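Local coordinates for protein dipicolinate synthase, B chain (PDB 3MCU) that probably acts together with its partner subunit DpaA in the NADP-linked conversion of dihydrodipicolinate to dipicolinate during sporulation, at residues Leu126-Asn131 with Ile150-Phe155. Sequence-based numbering, arbitrary orientation.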
ATOM      1  N   LEU D 126     -18.317  -2.557 -11.711  1.00 16.50           N
ATOM      2  CA  LEU D 126     -17.462  -3.727 -11.858  1.00 15.92           C
ATOM      3  C   LEU D 126     -18.188  -4.990 -11.388  1.00 17.52           C
ATOM      4  O   LEU D 126     -18.806  -4.974 -10.332  1.00 16.43           O
ATOM      5  CB  LEU D 126     -16.203  -3.543 -10.997  1.00 18.16           C
ATOM      6  CG  LEU D 126     -15.278  -2.357 -11.283  1.00 19.74           C
ATOM      7  CD1 LEU D 126     -14.120  -2.281 -10.276  1.00 19.35           C
ATOM      8  CD2 LEU D 126     -14.749  -2.479 -12.711  1.00 21.05           C
ATOM      9  N   ALA D 127     -18.086  -6.079 -12.152  1.00 20.00           N
ATOM     10  CA  ALA D 127     -18.523  -7.415 -11.690  1.00 23.00           C
ATOM     11  C   ALA D 127     -17.338  -8.351 -11.514  1.00 25.08           C
ATOM     12  O   ALA D 127     -16.884  -8.991 -12.470  1.00 27.49           O
ATOM     13  CB  ALA D 127     -19.533  -8.043 -12.660  1.00 23.77           C
ATOM     14  N   VAL D 128     -16.856  -8.450 -10.283  1.00 23.27           N
ATOM     15  CA  VAL D 128     -15.686  -9.253  -9.993  1.00 23.81           C
ATOM     16  C   VAL D 128     -15.896 -10.731 -10.241  1.00 24.43           C
ATOM     17  O   VAL D 128     -17.005 -11.258 -10.105  1.00 22.02           O
ATOM     18  CB  VAL D 128     -15.212  -9.043  -8.552  1.00 24.52           C
ATOM     19  CG1 VAL D 128     -15.010  -7.550  -8.299  1.00 25.83           C
ATOM     20  CG2 VAL D 128     -16.226  -9.590  -7.584  1.00 23.08           C
ATOM     21  N   SER D 129     -14.796 -11.377 -10.612  1.00 25.39           N
ATOM     22  CA  SER D 129     -14.709 -12.819 -10.763  1.00 24.38           C
ATOM     23  C   SER D 129     -13.245 -13.258 -10.734  1.00 25.55           C
ATOM     24  O   SER D 129     -12.578 -13.278 -11.761  1.00 26.02           O
ATOM     25  CB  SER D 129     -15.313 -13.252 -12.088  1.00 25.45           C
ATOM     26  OG  SER D 129     -15.102 -14.647 -12.270  1.00 33.10           O
ATOM     27  N   THR D 130     -12.745 -13.617  -9.563  1.00 25.00           N
ATOM     28  CA  THR D 130     -11.384 -14.101  -9.470  1.00 25.14           C
ATOM     29  C   THR D 130     -11.250 -15.065  -8.301  1.00 25.71           C
ATOM     30  O   THR D 130     -11.876 -14.866  -7.260  1.00 24.54           O
ATOM     31  CB  THR D 130     -10.370 -12.923  -9.354  1.00 25.83           C
ATOM     32  OG1 THR D 130      -9.033 -13.427  -9.400  1.00 27.16           O
ATOM     33  CG2 THR D 130     -10.572 -12.136  -8.074  1.00 23.34           C
ATOM     34  N   ASN D 131     -10.427 -16.102  -8.478  1.00 25.45           N
ATOM     35  CA  ASN D 131     -10.225 -17.118  -7.442  1.00 27.95           C
ATOM     36  C   ASN D 131      -9.216 -16.690  -6.369  1.00 27.64           C
ATOM     37  O   ASN D 131      -8.933 -17.456  -5.443  1.00 26.76           O
ATOM     38  CB  ASN D 131      -9.833 -18.477  -8.062  1.00 28.56           C
ATOM     39  CG  ASN D 131      -8.415 -18.481  -8.649  1.00 30.35           C
ATOM     40  OD1 ASN D 131      -7.544 -17.731  -8.207  1.00 30.68           O
ATOM     41  ND2 ASN D 131      -8.182 -19.339  -9.638  1.00 28.89           N
ATOM     42  N   ILE D 150     -16.562   4.371  -8.175  1.00 15.48           N
ATOM     43  CA  ILE D 150     -16.496   2.963  -8.513  1.00 18.34           C
ATOM     44  C   ILE D 150     -17.527   2.153  -7.750  1.00 18.39           C
ATOM     45  O   ILE D 150     -17.642   2.281  -6.533  1.00 19.40           O
ATOM     46  CB  ILE D 150     -15.065   2.384  -8.357  1.00 18.23           C
ATOM     47  CG1 ILE D 150     -14.166   3.057  -9.390  1.00 15.01           C
ATOM     48  CG2 ILE D 150     -15.113   0.862  -8.568  1.00 16.34           C
ATOM     49  CD1 ILE D 150     -12.705   3.014  -9.109  1.00 18.87           C
ATOM     50  N   TYR D 151     -18.288   1.334  -8.471  1.00 17.78           N
ATOM     51  CA  TYR D 151     -19.336   0.540  -7.851  1.00 18.09           C
ATOM     52  C   TYR D 151     -19.230  -0.945  -8.184  1.00 19.08           C
ATOM     53  O   TYR D 151     -18.735  -1.320  -9.240  1.00 18.47           O
ATOM     54  CB  TYR D 151     -20.717   1.097  -8.232  1.00 19.27           C
ATOM     55  CG  TYR D 151     -20.831   2.574  -7.909  1.00 20.07           C
ATOM     56  CD1 TYR D 151     -21.213   3.003  -6.638  1.00 21.47           C
ATOM     57  CD2 TYR D 151     -20.525   3.533  -8.858  1.00 17.84           C
ATOM     58  CE1 TYR D 151     -21.301   4.347  -6.329  1.00 21.22           C
ATOM     59  CE2 TYR D 151     -20.600   4.891  -8.551  1.00 20.04           C
ATOM     60  CZ  TYR D 151     -20.984   5.284  -7.288  1.00 21.97           C
ATOM     61  OH  TYR D 151     -21.073   6.625  -6.983  1.00 25.19           O
ATOM     62  N   PHE D 152     -19.727  -1.786  -7.285  1.00 18.36           N
ATOM     63  CA  PHE D 152     -19.653  -3.221  -7.475  1.00 19.23           C
ATOM     64  C   PHE D 152     -21.013  -3.875  -7.615  1.00 19.25           C
ATOM     65  O   PHE D 152     -21.961  -3.540  -6.897  1.00 20.44           O
ATOM     66  CB  PHE D 152     -18.864  -3.876  -6.328  1.00 19.59           C
ATOM     67  CG  PHE D 152     -17.386  -3.675  -6.432  1.00 19.57           C
ATOM     68  CD1 PHE D 152     -16.834  -2.413  -6.275  1.00 22.67           C
ATOM     69  CD2 PHE D 152     -16.542  -4.738  -6.669  1.00 19.68           C
ATOM     70  CE1 PHE D 152     -15.468  -2.227  -6.363  1.00 21.97           C
ATOM     71  CE2 PHE D 152     -15.184  -4.555  -6.764  1.00 21.38           C
ATOM     72  CZ  PHE D 152     -14.644  -3.306  -6.607  1.00 20.19           C
ATOM     73  N   VAL D 153     -21.115  -4.791  -8.565  1.00 18.76           N
ATOM     74  CA  VAL D 153     -22.252  -5.686  -8.587  1.00 20.45           C
ATOM     75  C   VAL D 153     -22.079  -6.558  -7.342  1.00 21.09           C
ATOM     76  O   VAL D 153     -20.978  -7.079  -7.103  1.00 19.61           O
ATOM     77  CB  VAL D 153     -22.247  -6.548  -9.863  1.00 22.77           C
ATOM     78  CG1 VAL D 153     -23.461  -7.504  -9.882  1.00 23.15           C
ATOM     79  CG2 VAL D 153     -22.230  -5.659 -11.108  1.00 18.08           C
ATOM     80  N   PRO D 154     -23.137  -6.685  -6.518  1.00 22.67           N
ATOM     81  CA  PRO D 154     -23.013  -7.495  -5.292  1.00 22.39           C
ATOM     82  C   PRO D 154     -22.347  -8.838  -5.567  1.00 20.72           C
ATOM     83  O   PRO D 154     -22.618  -9.470  -6.596  1.00 21.21           O
ATOM     84  CB  PRO D 154     -24.474  -7.689  -4.852  1.00 24.42           C
ATOM     85  CG  PRO D 154     -25.172  -6.442  -5.370  1.00 22.54           C
ATOM     86  CD  PRO D 154     -24.500  -6.140  -6.687  1.00 21.16           C
ATOM     87  N   PHE D 155     -21.485  -9.270  -4.651  1.00 20.40           N
ATOM     88  CA  PHE D 155     -20.614 -10.415  -4.898  1.00 20.91           C
ATOM     89  C   PHE D 155     -20.325 -11.173  -3.613  1.00 20.44           C
ATOM     90  O   PHE D 155     -20.580 -10.677  -2.506  1.00 20.67           O
ATOM     91  CB  PHE D 155     -19.278  -9.943  -5.492  1.00 20.49           C
ATOM     92  CG  PHE D 155     -18.477  -9.073  -4.552  1.00 21.87           C
ATOM     93  CD1 PHE D 155     -17.579  -9.641  -3.645  1.00 23.10           C
ATOM     94  CD2 PHE D 155     -18.619  -7.693  -4.571  1.00 20.68           C
ATOM     95  CE1 PHE D 155     -16.852  -8.848  -2.780  1.00 22.19           C
ATOM     96  CE2 PHE D 155     -17.877  -6.882  -3.713  1.00 22.73           C
ATOM     97  CZ  PHE D 155     -17.002  -7.452  -2.817  1.00 23.05           C
TER
HETATM   98  O   HOH W   1     -18.510  -7.106  -8.360  1.00 22.85           O
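Two parallel strands of a beta-alpha-beta unit, joined through helix 138-145, pair here in the mainly parallel sheet of the Rossmann-like alpha/beta fold of the Flavoprotein family. Leu-126 bridges Phe-152 with both backbone polar groups: its N donates to Tyr-151 O (2.8 Å), and its O accepts from Val-153 N at 2.9 Å, the donor tilted 22° from the carbonyl plane. Beyond this point the strands diverge, and a water takes over the pairing. The water accepts from Val-128 N (2.9 Å) and donates to Val-153 O, linking two groups that do not pair directly; it also donates to Leu-126 O, which thus holds a second donor besides Val-153 N.

On one face, CD1 of Leu-126 reaches two neighbours, Ile-150 CG2 and Phe-152 CZ (3.8 Å from CD1), while its CB lies over a face of that ring. Val-128, with CG1 anti to its own carbonyl carbon (chi1 -54°), brings this methyl to the ring's edge, 3.4 Å from Phe-152 CE2. Its other methyl, CG2, rests against Phe-155 CB (3.7 Å), so one compact beta-branched residue serves both phenylalanines. On the other face the single methyl of Ala-127, CB, packs against Val-153 CG2 at 3.9 Å.

Leu-144 of helix 138-145 covers Leu-126, Ile-150 and Phe-152; Phe-101 of helix 95-102 touches Leu-126 and Ile-150, and Met-98 Val-128, whereas Ala-169 of the antiparallel strand 167-169 packs on Ala-127 and Val-153.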